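Local coordinates for phosphate-specific transport system accessory protein PhoU homolog (Pseudomonas aeruginosa, PDB 4Q25) that probably takes part in regulating phosphate uptake, as a homodimeric, all-helical accessory protein of the phosphate-specific transport system, at residues N16-D21 with L77-P82; L27-L32 with I98-I103; Q138-E143 with Q161-V166; T179-M182 with A187-R190. All blocks are in the same frame, centred on the assembly; numbering follows the deposited sequence.

Contact 1. Residues N16-D21 with L77-P82; sequences NAELED and LARRQP
Glu-18 and Arg-79 reach toward each other across the surface of the PhoU helix bundle, Glu-18 from the early turns of helix 15-45 and Arg-79 from the point where helix 59-78 ends. Arg-79 has left helical backbone angles and sits at the centre of an inverse gamma turn, closed by a bond of 2.8 Å from Arg-80 N to Ala-78 O. The two side chains meet at a slant, and their flat ends are strongly turned against each other, with 71° between the carboxylate and guanidinium planes. One oxygen does the work: OE2 of Glu-18 lies 3.2 Å from NE of Arg-79, while OE1 stays 3.8 Å from the same nitrogen. With one oxygen on NE and the planes so turned, this is not a paired, coplanar bridge. Glu-18 has CG lodged between its backbone N and carbonyl carbon (chi1 62°), and the chain is extended beyond CG, which brings OE2 to Arg-79 NE. Leu-19 and Leu-77 both pack against helix 84-120 instead, and Leu-77 also touches Leu-87 of the second subunit. The salt bridge includes a weak, strongly bent hydrogen bond, 121° at the hydrogen, and CD of Arg-79 comes almost as near, 3.4 Å from Glu-18 OE2.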
loop_
_atom_site.group_PDB
_atom_site.type_symbol
_atom_site.label_atom_id
_atom_site.label_comp_id
_atom_site.label_asym_id
_atom_site.label_seq_id
_atom_site.Cartn_x
_atom_site.Cartn_y
_atom_site.Cartn_z
ATOM N N ASN A 16 -25.426 -16.841 10.861
ATOM C CA ASN A 16 -25.608 -16.092 9.623
ATOM C C ASN A 16 -26.209 -14.703 9.855
ATOM O O ASN A 16 -26.296 -13.904 8.927
ATOM C CB ASN A 16 -26.458 -16.901 8.646
ATOM C CG ASN A 16 -25.911 -18.293 8.437
ATOM O OD1 ASN A 16 -26.564 -19.288 8.766
ATOM N ND2 ASN A 16 -24.691 -18.374 7.924
ATOM N N ALA A 17 -26.635 -14.422 11.085
ATOM C CA ALA A 17 -26.966 -13.062 11.466
ATOM C C ALA A 17 -25.650 -12.325 11.639
ATOM O O ALA A 17 -25.400 -11.341 10.965
ATOM C CB ALA A 17 -27.772 -13.015 12.754
ATOM N N GLU A 18 -24.795 -12.829 12.524
ATOM C CA GLU A 18 -23.549 -12.153 12.821
ATOM C C GLU A 18 -22.672 -12.025 11.567
ATOM O O GLU A 18 -21.863 -11.108 11.461
ATOM C CB GLU A 18 -22.819 -12.807 14.010
ATOM C CG GLU A 18 -22.387 -14.254 13.832
ATOM C CD GLU A 18 -21.866 -14.868 15.129
ATOM O OE1 GLU A 18 -22.610 -14.812 16.149
ATOM O OE2 GLU A 18 -20.726 -15.409 15.120
ATOM N N LEU A 19 -22.818 -12.942 10.650
ATOM C CA LEU A 19 -22.249 -12.843 9.339
ATOM C C LEU A 19 -22.777 -11.723 8.451
ATOM O O LEU A 19 -22.055 -11.176 7.658
ATOM C CB LEU A 19 -22.406 -14.170 8.660
ATOM C CG LEU A 19 -21.932 -14.261 7.235
ATOM C CD1 LEU A 19 -20.438 -14.012 7.192
ATOM C CD2 LEU A 19 -22.289 -15.615 6.667
ATOM N N GLU A 20 -24.059 -11.440 8.510
ATOM C CA GLU A 20 -24.608 -10.322 7.763
ATOM C C GLU A 20 -24.169 -9.025 8.427
ATOM O O GLU A 20 -23.914 -8.066 7.742
ATOM C CB GLU A 20 -26.145 -10.373 7.661
ATOM C CG GLU A 20 -26.697 -11.552 6.860
ATOM C CD GLU A 20 -26.623 -11.381 5.349
ATOM O OE1 GLU A 20 -27.670 -11.575 4.682
ATOM O OE2 GLU A 20 -25.529 -11.078 4.820
ATOM N N ASP A 21 -24.104 -9.006 9.753
ATOM C CA ASP A 21 -23.626 -7.848 10.501
ATOM C C ASP A 21 -22.208 -7.395 10.123
ATOM O O ASP A 21 -21.940 -6.202 10.046
ATOM C CB ASP A 21 -23.648 -8.136 11.996
ATOM C CG ASP A 21 -24.979 -7.836 12.610
ATOM O OD1 ASP A 21 -26.006 -8.161 11.973
ATOM O OD2 ASP A 21 -24.993 -7.248 13.709
ATOM N N LEU A 77 -15.056 -16.584 13.414
ATOM C CA LEU A 77 -14.329 -17.775 13.044
ATOM C C LEU A 77 -14.113 -18.687 14.235
ATOM O O LEU A 77 -14.117 -19.881 14.118
ATOM C CB LEU A 77 -13.016 -17.437 12.379
ATOM C CG LEU A 77 -13.041 -17.060 10.909
ATOM C CD1 LEU A 77 -11.655 -16.884 10.374
ATOM C CD2 LEU A 77 -13.784 -18.056 10.053
ATOM N N ALA A 78 -13.891 -18.086 15.380
ATOM C CA ALA A 78 -13.590 -18.797 16.576
ATOM C C ALA A 78 -14.729 -19.704 16.863
ATOM O O ALA A 78 -14.514 -20.813 17.271
ATOM C CB ALA A 78 -13.374 -17.853 17.720
ATOM N N ARG A 79 -15.963 -19.317 16.599
ATOM C CA ARG A 79 -17.090 -20.219 16.826
ATOM C C ARG A 79 -17.263 -21.210 15.693
ATOM O O ARG A 79 -18.138 -21.090 14.877
ATOM C CB ARG A 79 -18.391 -19.459 16.953
ATOM C CG ARG A 79 -18.301 -18.200 17.770
ATOM C CD ARG A 79 -19.589 -17.442 17.609
ATOM N NE ARG A 79 -19.436 -16.036 17.928
ATOM C CZ ARG A 79 -19.489 -15.553 19.155
ATOM N NH1 ARG A 79 -19.685 -16.372 20.171
ATOM N NH2 ARG A 79 -19.340 -14.261 19.370
ATOM N N ARG A 80 -16.380 -22.189 15.676
ATOM C CA ARG A 80 -16.644 -23.512 15.159
ATOM C C ARG A 80 -16.396 -23.334 13.679
ATOM O O ARG A 80 -16.522 -22.246 13.181
ATOM C CB ARG A 80 -18.079 -23.989 15.500
ATOM C CG ARG A 80 -18.362 -24.237 16.995
ATOM C CD ARG A 80 -19.766 -24.755 17.330
ATOM N NE ARG A 80 -19.982 -24.899 18.775
ATOM C CZ ARG A 80 -21.134 -25.218 19.363
ATOM N NH1 ARG A 80 -22.229 -25.451 18.660
ATOM N NH2 ARG A 80 -21.187 -25.320 20.677
ATOM N N GLN A 81 -16.065 -24.385 12.969
ATOM C CA GLN A 81 -15.607 -24.188 11.625
ATOM C C GLN A 81 -16.713 -23.788 10.665
ATOM O O GLN A 81 -17.780 -24.351 10.669
ATOM C CB GLN A 81 -14.817 -25.404 11.143
ATOM C CG GLN A 81 -15.619 -26.551 10.607
ATOM C CD GLN A 81 -14.883 -27.866 10.741
ATOM O OE1 GLN A 81 -15.157 -28.645 11.639
ATOM N NE2 GLN A 81 -13.946 -28.118 9.845
ATOM N N PRO A 82 -16.417 -22.802 9.828
ATOM C CA PRO A 82 -17.290 -22.324 8.778
ATOM C C PRO A 82 -17.243 -23.269 7.606
ATOM O O PRO A 82 -16.249 -23.900 7.360
ATOM C CB PRO A 82 -16.561 -21.080 8.356
ATOM C CG PRO A 82 -15.149 -21.463 8.655
ATOM C CD PRO A 82 -15.210 -22.266 9.924
#

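Contact 2. Residues L27-L32 with I98-I103; sequences LAMGGL and IDLERI
Met-29 and Leu-100 make the apolar part of this buried contact, their side chains running alongside and pointing opposite ways. With CG anti to the backbone N (chi1 -177°) and the chain extended throughout, Met-29 is a straight rod whose methyl reaches the root of Leu-100, CE to CB 3.8 Å. Its SD follows at 4.0 Å from the same Leu-100 CB. The methyl ends 3.8 Å from the backbone N of Glu-101, which is packing and not a bond. Leu-100 is also packed by Leu-26 and by Ile-211 of helix 188-220.

Side chain against backbone is the second kind. CD1 of Leu-100 settles on Gly-30, 3.7 Å from its N and equally near its CA. Gly-30 and Leu-100 have the nearest CA pair, 6.2 Å apart, at a residue that presents bare backbone.

The polar groups stay on the 98-103 side. Arg-102 NE donates to Glu-101 OE1 at 2.8 Å in a salt bridge, with Glu-101 OE1 22° out of the guanidinium plane of Arg-102, while Glu-101 OE2 is hydrogen-bonded to Asn-63. The axes run nearly parallel, 16° apart and 9.8 Å at closest approach, as expected of neighbouring helices in the long bundle of a PhoU domain.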
loop_
_atom_site.group_PDB
_atom_site.type_symbol
_atom_site.label_atom_id
_atom_site.label_comp_id
_atom_site.label_asym_id
_atom_site.label_seq_id
_atom_site.Cartn_x
_atom_site.Cartn_y
_atom_site.Cartn_z
ATOM N N LEU A 27 -19.549 -2.840 4.325
ATOM C CA LEU A 27 -20.204 -1.923 3.432
ATOM C C LEU A 27 -20.183 -0.530 4.019
ATOM O O LEU A 27 -19.836 0.421 3.329
ATOM C CB LEU A 27 -21.645 -2.376 3.137
ATOM C CG LEU A 27 -21.893 -3.704 2.369
ATOM C CD1 LEU A 27 -23.351 -4.101 2.273
ATOM C CD2 LEU A 27 -21.298 -3.705 0.979
ATOM N N ALA A 28 -20.530 -0.404 5.293
ATOM C CA ALA A 28 -20.488 0.909 5.953
ATOM C C ALA A 28 -19.073 1.514 5.906
ATOM O O ALA A 28 -18.917 2.712 5.675
ATOM C CB ALA A 28 -20.955 0.805 7.383
ATOM N N MET A 29 -18.046 0.695 6.125
ATOM C CA MET A 29 -16.679 1.191 6.027
ATOM C C MET A 29 -16.421 1.687 4.614
ATOM O O MET A 29 -15.926 2.798 4.435
ATOM C CB MET A 29 -15.650 0.132 6.370
ATOM C CG MET A 29 -14.205 0.625 6.347
ATOM S SD MET A 29 -13.045 -0.681 6.716
ATOM C CE MET A 29 -11.490 0.217 6.672
ATOM N N GLY A 30 -16.793 0.881 3.627
ATOM C CA GLY A 30 -16.573 1.215 2.239
ATOM C C GLY A 30 -17.230 2.526 1.859
ATOM O O GLY A 30 -16.662 3.305 1.098
ATOM N N GLY A 31 -18.408 2.773 2.425
ATOM C CA GLY A 31 -19.169 3.969 2.161
ATOM C C GLY A 31 -18.423 5.164 2.703
ATOM O O GLY A 31 -18.276 6.172 2.001
ATOM N N LEU A 32 -17.926 5.055 3.934
ATOM C CA LEU A 32 -17.139 6.139 4.545
ATOM C C LEU A 32 -15.857 6.464 3.772
ATOM O O LEU A 32 -15.466 7.606 3.602
ATOM C CB LEU A 32 -16.789 5.781 5.968
ATOM C CG LEU A 32 -16.346 6.953 6.797
ATOM C CD1 LEU A 32 -17.266 8.151 6.600
ATOM C CD2 LEU A 32 -16.342 6.549 8.250
ATOM N N ILE A 98 -8.377 -4.173 4.514
ATOM C CA ILE A 98 -7.043 -3.679 4.262
ATOM C C ILE A 98 -7.071 -2.775 3.030
ATOM O O ILE A 98 -6.546 -1.658 3.074
ATOM C CB ILE A 98 -6.018 -4.805 4.031
ATOM C CG1 ILE A 98 -5.982 -5.795 5.218
ATOM C CG2 ILE A 98 -4.632 -4.221 3.890
ATOM C CD1 ILE A 98 -5.215 -7.077 4.897
ATOM N N ASP A 99 -7.708 -3.246 1.961
ATOM C CA ASP A 99 -7.896 -2.430 0.756
ATOM C C ASP A 99 -8.655 -1.130 1.022
ATOM O O ASP A 99 -8.248 -0.078 0.552
ATOM C CB ASP A 99 -8.540 -3.233 -0.369
ATOM C CG ASP A 99 -7.610 -4.331 -0.913
ATOM O OD1 ASP A 99 -6.463 -4.058 -1.293
ATOM O OD2 ASP A 99 -8.041 -5.489 -0.989
ATOM N N LEU A 100 -9.709 -1.193 1.831
ATOM C CA LEU A 100 -10.458 0.003 2.181
ATOM C C LEU A 100 -9.637 0.943 3.008
ATOM O O LEU A 100 -9.739 2.145 2.848
ATOM C CB LEU A 100 -11.763 -0.332 2.911
ATOM C CG LEU A 100 -12.757 -1.067 2.017
ATOM C CD1 LEU A 100 -14.002 -1.419 2.813
ATOM C CD2 LEU A 100 -13.095 -0.236 0.784
ATOM N N GLU A 101 -8.833 0.401 3.914
ATOM C CA GLU A 101 -7.973 1.226 4.703
ATOM C C GLU A 101 -6.939 1.936 3.813
ATOM O O GLU A 101 -6.698 3.119 3.947
ATOM C CB GLU A 101 -7.289 0.398 5.780
ATOM C CG GLU A 101 -6.731 1.236 6.923
ATOM C CD GLU A 101 -5.328 1.751 6.644
ATOM O OE1 GLU A 101 -4.626 1.192 5.757
ATOM O OE2 GLU A 101 -4.919 2.725 7.326
ATOM N N ARG A 102 -6.319 1.200 2.904
ATOM C CA ARG A 102 -5.327 1.792 2.013
ATOM C C ARG A 102 -5.958 2.820 1.070
ATOM O O ARG A 102 -5.327 3.792 0.732
ATOM C CB ARG A 102 -4.601 0.733 1.204
ATOM C CG ARG A 102 -3.754 -0.228 2.008
ATOM C CD ARG A 102 -2.563 0.435 2.657
ATOM N NE ARG A 102 -2.610 0.240 4.120
ATOM C CZ ARG A 102 -2.075 -0.794 4.772
ATOM N NH1 ARG A 102 -1.435 -1.733 4.118
ATOM N NH2 ARG A 102 -2.194 -0.892 6.087
ATOM N N ILE A 103 -7.208 2.613 0.668
ATOM C CA ILE A 103 -7.916 3.613 -0.120
ATOM C C ILE A 103 -8.101 4.909 0.685
ATOM O O ILE A 103 -7.914 6.000 0.146
ATOM C CB ILE A 103 -9.258 3.079 -0.609
ATOM C CG1 ILE A 103 -9.034 2.037 -1.681
ATOM C CG2 ILE A 103 -10.140 4.175 -1.158
ATOM C CD1 ILE A 103 -10.280 1.212 -2.007
#

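Contact 3. Residues Q138-E143 with Q161-V166; sequences QKMVQE and QYDKTV
Met-140 reaches across to three residues of 161-166, and its conformation decides which atom meets which. CG stands anti to the carbonyl carbon (chi1 -69°) and chi2 is extended, which carries SD out toward the facing helix; the chain then bends at chi3 (67°) and turns the methyl aside. The sulfur meets Val-166 and the rim of Tyr-162. Its SD is 4.0 Å from CG2 of Val-166, where the two side chains lie alongside with their ends directed oppositely. The methyl goes to Asp-163, which Met-140 crosses at about a right angle: CE lies 3.8 Å from CB and is equally near OD1. The other oxygen of Asp-163, OD2, forms a salt bridge with Arg-209 of helix 188-220 although the carboxylates of Asp-167 and Asp-206 are also close, a cluster in which the arginine would be expected to offset like charges.

Helices 127-149 and 153-183 are consecutive antiparallel members of the second PhoU-family region, with segment axes 170° from parallel alignment and 11.1 Å apart. Such spacing suits a long methionine spanning the gap.

Tyr-162 offers Met-140 its rim: SD lies near the ring plane, 4.2 Å from CD2. One face of this ring, over its centre, is occupied by OG1 of Thr-165 at 3.4 Å above the plane. That hydroxyl donates to Tyr-162 O at 2.9 Å, and the same carbonyl also accepts from Val-166 N. At the far end of the ring, the phenol OH is hydrogen-bonded to Gln-136 OE1 on helix 127-149.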
loop_
_atom_site.group_PDB
_atom_site.type_symbol
_atom_site.label_atom_id
_atom_site.label_comp_id
_atom_site.label_asym_id
_atom_site.label_seq_id
_atom_site.Cartn_x
_atom_site.Cartn_y
_atom_site.Cartn_z
ATOM N N GLN A 138 -13.205 6.445 -8.129
ATOM C CA GLN A 138 -14.274 6.472 -7.156
ATOM C C GLN A 138 -15.395 5.546 -7.615
ATOM O O GLN A 138 -15.989 4.858 -6.782
ATOM C CB GLN A 138 -14.808 7.881 -6.975
ATOM C CG GLN A 138 -15.922 8.033 -5.919
ATOM C CD GLN A 138 -16.356 9.485 -5.773
ATOM O OE1 GLN A 138 -15.526 10.387 -5.804
ATOM N NE2 GLN A 138 -17.663 9.728 -5.651
ATOM N N LYS A 139 -15.683 5.535 -8.924
ATOM C CA LYS A 139 -16.690 4.634 -9.480
ATOM C C LYS A 139 -16.288 3.179 -9.286
ATOM O O LYS A 139 -17.054 2.394 -8.791
ATOM C CB LYS A 139 -17.004 4.894 -10.963
ATOM C CG LYS A 139 -18.380 4.316 -11.347
ATOM C CD LYS A 139 -18.741 4.471 -12.822
ATOM C CE LYS A 139 -20.230 4.160 -13.087
ATOM N NZ LYS A 139 -20.817 4.915 -14.248
ATOM N N MET A 140 -15.074 2.847 -9.664
ATOM C CA MET A 140 -14.497 1.530 -9.372
ATOM C C MET A 140 -14.697 1.094 -7.920
ATOM O O MET A 140 -14.987 -0.071 -7.672
ATOM C CB MET A 140 -13.014 1.511 -9.693
ATOM C CG MET A 140 -12.725 1.596 -11.179
ATOM S SD MET A 140 -10.979 1.633 -11.553
ATOM C CE MET A 140 -10.473 0.001 -11.061
ATOM N N VAL A 141 -14.573 2.016 -6.969
ATOM C CA VAL A 141 -14.798 1.680 -5.569
ATOM C C VAL A 141 -16.266 1.363 -5.293
ATOM O O VAL A 141 -16.539 0.319 -4.720
ATOM C CB VAL A 141 -14.317 2.792 -4.612
ATOM C CG1 VAL A 141 -14.817 2.555 -3.192
ATOM C CG2 VAL A 141 -12.813 2.860 -4.609
ATOM N N GLN A 142 -17.190 2.253 -5.680
ATOM C CA GLN A 142 -18.644 2.000 -5.589
ATOM C C GLN A 142 -18.990 0.627 -6.172
ATOM O O GLN A 142 -19.685 -0.153 -5.555
ATOM C CB GLN A 142 -19.507 3.006 -6.358
ATOM C CG GLN A 142 -19.120 4.481 -6.335
ATOM C CD GLN A 142 -20.079 5.354 -7.171
ATOM O OE1 GLN A 142 -21.215 4.932 -7.458
ATOM N NE2 GLN A 142 -19.620 6.571 -7.578
ATOM N N GLU A 143 -18.469 0.341 -7.353
ATOM C CA GLU A 143 -18.835 -0.861 -8.094
ATOM C C GLU A 143 -18.316 -2.120 -7.408
ATOM O O GLU A 143 -19.055 -3.103 -7.263
ATOM C CB GLU A 143 -18.350 -0.788 -9.560
ATOM C CG GLU A 143 -19.207 0.159 -10.420
ATOM C CD GLU A 143 -18.765 0.257 -11.878
ATOM O OE1 GLU A 143 -17.567 0.208 -12.185
ATOM O OE2 GLU A 143 -19.628 0.419 -12.740
ATOM N N GLN A 161 -11.117 -5.183 -14.859
ATOM C CA GLN A 161 -10.667 -4.907 -16.220
ATOM C C GLN A 161 -10.489 -3.423 -16.469
ATOM O O GLN A 161 -9.622 -3.025 -17.237
ATOM C CB GLN A 161 -11.676 -5.445 -17.237
ATOM C CG GLN A 161 -11.653 -6.954 -17.421
ATOM C CD GLN A 161 -12.894 -7.458 -18.153
ATOM O OE1 GLN A 161 -13.890 -6.737 -18.284
ATOM N NE2 GLN A 161 -12.847 -8.711 -18.620
ATOM N N TYR A 162 -11.321 -2.598 -15.845
ATOM C CA TYR A 162 -11.230 -1.158 -16.067
ATOM C C TYR A 162 -9.969 -0.539 -15.461
ATOM O O TYR A 162 -9.625 0.590 -15.800
ATOM C CB TYR A 162 -12.444 -0.439 -15.512
ATOM C CG TYR A 162 -12.674 0.908 -16.164
ATOM C CD1 TYR A 162 -13.190 0.994 -17.463
ATOM C CD2 TYR A 162 -12.383 2.096 -15.491
ATOM C CE1 TYR A 162 -13.395 2.217 -18.072
ATOM C CE2 TYR A 162 -12.596 3.325 -16.092
ATOM C CZ TYR A 162 -13.107 3.381 -17.380
ATOM O OH TYR A 162 -13.337 4.602 -17.975
ATOM N N ASP A 163 -9.301 -1.278 -14.569
ATOM C CA ASP A 163 -8.100 -0.804 -13.924
ATOM C C ASP A 163 -7.004 -0.632 -14.931
ATOM O O ASP A 163 -6.166 0.231 -14.773
ATOM C CB ASP A 163 -7.630 -1.753 -12.820
ATOM C CG ASP A 163 -6.590 -1.111 -11.913
ATOM O OD1 ASP A 163 -6.735 0.079 -11.624
ATOM O OD2 ASP A 163 -5.641 -1.780 -11.479
ATOM N N LYS A 164 -7.025 -1.451 -15.976
ATOM C CA LYS A 164 -6.054 -1.327 -17.060
ATOM C C LYS A 164 -6.129 0.052 -17.686
ATOM O O LYS A 164 -5.099 0.681 -17.966
ATOM C CB LYS A 164 -6.291 -2.387 -18.142
ATOM C CG LYS A 164 -5.572 -3.692 -17.860
ATOM C CD LYS A 164 -4.079 -3.550 -18.148
ATOM C CE LYS A 164 -3.288 -4.827 -17.880
ATOM N NZ LYS A 164 -3.764 -5.982 -18.692
ATOM N N THR A 165 -7.347 0.529 -17.909
ATOM C CA THR A 165 -7.495 1.774 -18.649
ATOM C C THR A 165 -7.130 2.932 -17.720
ATOM O O THR A 165 -6.602 3.930 -18.166
ATOM C CB THR A 165 -8.863 1.958 -19.327
ATOM O OG1 THR A 165 -9.895 1.919 -18.349
ATOM C CG2 THR A 165 -9.119 0.914 -20.395
ATOM N N VAL A 166 -7.340 2.765 -16.417
ATOM C CA VAL A 166 -6.973 3.797 -15.471
ATOM C C VAL A 166 -5.450 3.917 -15.392
ATOM O O VAL A 166 -4.916 5.023 -15.505
ATOM C CB VAL A 166 -7.609 3.574 -14.091
ATOM C CG1 VAL A 166 -6.814 4.284 -13.028
ATOM C CG2 VAL A 166 -9.041 4.066 -14.072
#

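Contact 4. Residues T179-M182 with A187-R190; sequences TYMM and AISR
A helical hairpin in the second PhoU-family region turns here: helix 153-183 ends, a short connection follows, and helix 188-220 begins. The nearest CA atoms are those of Met-181 and Ile-188, 5.5 Å apart, which shows how close together the two helix ends lie. Their side chains cross at about a right angle. CG1 of Ile-188 is the common point, 4.0 Å from both SD and CB of Met-181; CB, CG and SD all meet it, and the methyl is not among the touching atoms. Chi1 (-77°) and the extended chi2 (-167°) of Met-181 place SD by Ile-188, also 4.0 Å from its CA, and the bend at chi3 (-70°) only directs CE.

Beside this pair, Tyr-180 swings its ring toward Ala-187. The ring meets the methyl at its edge, near the ring plane, CE2 to CB at 4.2 Å, and Pro-124 of a neighbouring loop touches both residues. Leu-192 of the second subunit packs on Met-181, and Ile-188 packs on Ile-188 of the second subunit. Since every cross-segment contact is apolar and at van der Waals distance, the side-chain contact between the segments rests on apolar packing, and its hydrophobic surface extends into the dimer interface.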
loop_
_atom_site.group_PDB
_atom_site.type_symbol
_atom_site.label_atom_id
_atom_site.label_comp_id
_atom_site.label_asym_id
_atom_site.label_seq_id
_atom_site.Cartn_x
_atom_site.Cartn_y
_atom_site.Cartn_z
ATOM N N THR A 179 6.950 16.263 -19.231
ATOM C CA THR A 179 7.453 17.081 -20.345
ATOM C C THR A 179 7.125 18.542 -20.075
ATOM O O THR A 179 7.929 19.437 -20.365
ATOM C CB THR A 179 6.918 16.624 -21.729
ATOM O OG1 THR A 179 5.502 16.720 -21.757
ATOM C CG2 THR A 179 7.273 15.150 -22.000
ATOM N N TYR A 180 5.970 18.797 -19.456
ATOM C CA TYR A 180 5.647 20.169 -19.078
ATOM C C TYR A 180 6.596 20.745 -18.015
ATOM O O TYR A 180 6.998 21.905 -18.120
ATOM C CB TYR A 180 4.208 20.330 -18.622
ATOM C CG TYR A 180 3.938 21.761 -18.308
ATOM C CD1 TYR A 180 3.516 22.645 -19.290
ATOM C CD2 TYR A 180 4.145 22.256 -17.033
ATOM C CE1 TYR A 180 3.273 23.974 -19.004
ATOM C CE2 TYR A 180 3.939 23.584 -16.760
ATOM C CZ TYR A 180 3.510 24.435 -17.748
ATOM O OH TYR A 180 3.306 25.752 -17.427
ATOM N N MET A 181 6.956 19.943 -17.007
ATOM C CA MET A 181 7.932 20.385 -15.988
ATOM C C MET A 181 9.248 20.829 -16.618
ATOM O O MET A 181 9.892 21.752 -16.126
ATOM C CB MET A 181 8.264 19.293 -14.978
ATOM C CG MET A 181 7.184 19.112 -13.947
ATOM S SD MET A 181 7.688 18.114 -12.546
ATOM C CE MET A 181 7.798 16.496 -13.324
ATOM N N MET A 182 9.647 20.166 -17.692
ATOM C CA MET A 182 10.934 20.450 -18.315
ATOM C C MET A 182 10.876 21.769 -19.078
ATOM O O MET A 182 11.847 22.477 -19.150
ATOM C CB MET A 182 11.331 19.294 -19.207
ATOM C CG MET A 182 11.404 17.981 -18.437
ATOM S SD MET A 182 12.071 16.649 -19.423
ATOM C CE MET A 182 13.713 17.333 -19.708
ATOM N N ALA A 187 7.438 25.495 -12.142
ATOM C CA ALA A 187 6.196 24.878 -11.748
ATOM C C ALA A 187 6.383 23.464 -11.182
ATOM O O ALA A 187 5.420 22.846 -10.785
ATOM C CB ALA A 187 5.241 24.869 -12.926
ATOM N N ILE A 188 7.622 22.999 -11.084
ATOM C CA ILE A 188 7.930 21.643 -10.672
ATOM C C ILE A 188 7.285 21.211 -9.352
ATOM O O ILE A 188 6.674 20.143 -9.242
ATOM C CB ILE A 188 9.456 21.457 -10.597
ATOM C CG1 ILE A 188 10.021 21.288 -12.021
ATOM C CG2 ILE A 188 9.821 20.277 -9.697
ATOM C CD1 ILE A 188 11.526 21.429 -12.122
ATOM N N SER A 189 7.415 22.048 -8.338
ATOM C CA SER A 189 6.840 21.773 -7.040
ATOM C C SER A 189 5.305 21.618 -7.111
ATOM O O SER A 189 4.701 20.737 -6.466
ATOM C CB SER A 189 7.234 22.900 -6.106
ATOM O OG SER A 189 6.750 22.675 -4.821
ATOM N N ARG A 190 4.665 22.445 -7.925
ATOM C CA ARG A 190 3.229 22.358 -8.060
ATOM C C ARG A 190 2.817 21.146 -8.921
ATOM O O ARG A 190 1.886 20.418 -8.567
ATOM C CB ARG A 190 2.661 23.659 -8.595
ATOM C CG ARG A 190 2.669 24.771 -7.569
ATOM C CD ARG A 190 2.355 26.116 -8.204
ATOM N NE ARG A 190 3.479 26.607 -8.999
ATOM C CZ ARG A 190 3.362 27.281 -10.143
ATOM N NH1 ARG A 190 2.178 27.514 -10.674
ATOM N NH2 ARG A 190 4.443 27.690 -10.776
#

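From the N terminus, helix 15-45 supplies the first segment of both contact 1 and contact 2, which cross. Contact 1 opens on its early turns and closes at the end of helix 59-78; contact 2 opens further along it and closes later, on helix 84-120, so their segments alternate in sequence. The second region follows in series: contact 3 joins consecutive helices 127-149 and 153-183, and contact 4 closes the short turn from 153-183 into 188-220. Contacts 2 and 3 touch, with Ile-103 CD1 4.0 Å from Val-141 CG2, linking the two family regions. Contacts 1 and 4 lie on opposite sides of the chain's centre, centres about 53 Å apart, yet both reach the second subunit.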